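Local structure of F420-dependent methylenetetrahydromethanopterin dehydrogenase (Methanopyrus kandleri, 1QV9) at residues D184-L189 and A203-E208. The protein catalyses the reversible, coenzyme F420-dependent reduction of methenyltetrahydromethanopterin to methylenetetrahydromethanopterin, a step of methanogenesis from carbon dioxide. Sequence-based numbering, arbitrary orientation.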
loop_
_atom_site.group_PDB
_atom_site.type_symbol
_atom_site.label_atom_id
_atom_site.label_comp_id
_atom_site.label_asym_id
_atom_site.label_seq_id
_atom_site.Cartn_x
_atom_site.Cartn_y
_atom_site.Cartn_z
ATOM N N ASP A 184 -16.025 -0.831 -23.497
ATOM C CA ASP A 184 -15.282 -1.839 -22.772
ATOM C C ASP A 184 -13.809 -1.518 -22.719
ATOM O O ASP A 184 -13.389 -0.406 -23.093
ATOM C CB ASP A 184 -15.561 -3.242 -23.318
ATOM C CG ASP A 184 -14.960 -3.493 -24.713
ATOM O OD1 ASP A 184 -14.264 -2.615 -25.263
ATOM O OD2 ASP A 184 -15.195 -4.598 -25.259
ATOM N N ARG A 185 -13.024 -2.461 -22.201
ATOM C CA ARG A 185 -11.591 -2.297 -22.075
ATOM C C ARG A 185 -10.924 -1.732 -23.334
ATOM O O ARG A 185 -10.129 -0.779 -23.262
ATOM C CB ARG A 185 -10.988 -3.661 -21.707
ATOM C CG ARG A 185 -9.493 -3.668 -21.578
ATOM C CD ARG A 185 -8.828 -4.651 -22.496
ATOM N NE ARG A 185 -9.339 -6.018 -22.417
ATOM C CZ ARG A 185 -9.182 -6.882 -23.420
ATOM N NH1 ARG A 185 -9.644 -8.118 -23.332
ATOM N NH2 ARG A 185 -8.597 -6.481 -24.534
ATOM N N ASN A 186 -11.280 -2.270 -24.498
ATOM C CA ASN A 186 -10.641 -1.798 -25.717
ATOM C C ASN A 186 -11.003 -0.401 -26.164
ATOM O O ASN A 186 -10.288 0.197 -26.961
ATOM C CB ASN A 186 -10.837 -2.798 -26.858
ATOM C CG ASN A 186 -9.955 -4.050 -26.684
ATOM O OD1 ASN A 186 -8.949 -4.022 -25.948
ATOM N ND2 ASN A 186 -10.323 -5.144 -27.370
ATOM N N THR A 187 -12.113 0.132 -25.663
ATOM C CA THR A 187 -12.504 1.497 -25.987
ATOM C C THR A 187 -11.363 2.429 -25.633
ATOM O O THR A 187 -11.124 3.454 -26.298
ATOM C CB THR A 187 -13.753 1.880 -25.130
ATOM O OG1 THR A 187 -14.790 0.955 -25.408
ATOM C CG2 THR A 187 -14.244 3.293 -25.448
ATOM N N LEU A 188 -10.629 2.082 -24.574
ATOM C CA LEU A 188 -9.581 2.977 -24.102
ATOM C C LEU A 188 -8.398 3.146 -25.072
ATOM O O LEU A 188 -7.713 4.170 -25.043
ATOM C CB LEU A 188 -9.046 2.505 -22.741
ATOM C CG LEU A 188 -10.087 2.367 -21.635
ATOM C CD1 LEU A 188 -9.341 2.318 -20.301
ATOM C CD2 LEU A 188 -11.099 3.480 -21.679
ATOM N N LEU A 189 -8.217 2.167 -25.938
ATOM C CA LEU A 189 -7.100 2.173 -26.887
ATOM C C LEU A 189 -7.094 3.384 -27.794
ATOM O O LEU A 189 -6.018 3.838 -28.213
ATOM C CB LEU A 189 -7.150 0.893 -27.712
ATOM C CG LEU A 189 -6.756 -0.373 -26.937
ATOM C CD1 LEU A 189 -7.200 -1.608 -27.719
ATOM C CD2 LEU A 189 -5.251 -0.411 -26.649
ATOM N N ALA A 203 -5.542 1.082 -16.546
ATOM C CA ALA A 203 -6.970 1.390 -16.697
ATOM C C ALA A 203 -7.682 0.279 -17.494
ATOM O O ALA A 203 -8.776 -0.100 -17.164
ATOM C CB ALA A 203 -7.141 2.769 -17.386
HETATM N N MSE A 204 -7.006 -0.248 -18.519
HETATM C CA MSE A 204 -7.575 -1.340 -19.296
HETATM C C MSE A 204 -7.707 -2.567 -18.412
HETATM O O MSE A 204 -8.748 -3.216 -18.446
HETATM C CB MSE A 204 -6.687 -1.650 -20.503
HETATM C CG MSE A 204 -6.732 -0.485 -21.501
HETATM SE SE MSE A 204 -5.412 -0.737 -22.949
HETATM C CE MSE A 204 -5.883 -2.499 -23.416
ATOM N N ALA A 205 -6.675 -2.888 -17.631
ATOM C CA ALA A 205 -6.774 -4.025 -16.705
ATOM C C ALA A 205 -7.960 -3.798 -15.748
ATOM O O ALA A 205 -8.690 -4.717 -15.409
ATOM C CB ALA A 205 -5.503 -4.186 -15.895
ATOM N N ALA A 206 -8.141 -2.577 -15.243
ATOM C CA ALA A 206 -9.266 -2.351 -14.375
ATOM C C ALA A 206 -10.626 -2.618 -15.043
ATOM O O ALA A 206 -11.513 -3.160 -14.416
ATOM C CB ALA A 206 -9.220 -0.872 -13.824
ATOM N N LEU A 207 -10.797 -2.217 -16.294
ATOM C CA LEU A 207 -12.062 -2.387 -16.976
ATOM C C LEU A 207 -12.258 -3.859 -17.314
ATOM O O LEU A 207 -13.400 -4.314 -17.305
ATOM C CB LEU A 207 -12.138 -1.574 -18.280
ATOM C CG LEU A 207 -12.140 -0.056 -18.090
ATOM C CD1 LEU A 207 -12.510 0.599 -19.435
ATOM C CD2 LEU A 207 -13.227 0.349 -17.055
ATOM N N GLU A 208 -11.170 -4.575 -17.581
ATOM C CA GLU A 208 -11.316 -5.998 -17.893
ATOM C C GLU A 208 -11.799 -6.692 -16.632
ATOM O O GLU A 208 -12.751 -7.499 -16.674
ATOM C CB GLU A 208 -9.990 -6.602 -18.373
ATOM C CG GLU A 208 -10.145 -8.106 -18.659
ATOM C CD GLU A 208 -10.936 -8.376 -19.916
ATOM O OE1 GLU A 208 -11.442 -9.527 -20.038
ATOM O OE2 GLU A 208 -11.081 -7.459 -20.764
HETATM O O HOH W 1 -14.293 -4.188 -20.272
#
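One carboxylate oxygen of Glu-208 is gripped twice by Arg-185: OE2 accepts hydrogen bonds from Arg-185 NE at 2.8 Å and NH1 at 3.0 Å, a side-on salt bridge in which both donors converge on a single atom. The oxygen lies close to the guanidinium plane, yet both nitrogens meet it from the same face of the carboxylate, whose plane is turned 50° from theirs. Neither bond is straight, as expected when two neighbouring N-H groups share one acceptor. Arg-185 reaches this position by sending CG anti to its own backbone N (chi1 178°) and then bending twice, which lays its methylene chain across Met-204, with CG 3.6 Å from Met-204 CB. The remaining nitrogen, NH2, makes a weak bond to Asn-186 OD1, while NH1 also forms a salt bridge with OE1 of Glu-219 in the second subunit; OE2 of that Glu-219 accepts a hydrogen bond from Asn-186 ND2. The positive charge thus has acidic partners in two chains.

Beside this polar corner, Leu-188 and Leu-207 meet tip to tip, their CD1 atoms 3.7 Å apart, and Leu-188 CD1 also rests on Ala-203 CB. The selenium of Met-204, a selenomethionine, lies 3.7 Å from Leu-189 CD2, the two side chains crossing nearly at a right angle. A water accepts from Arg-185 N and donates weakly to Leu-207 O. Together these contacts pack the turn following strand 180-183, outermost in this chain's parallel sheet, against helix 197-223, joining the alpha/beta domain to the helix bundle at a subunit interface.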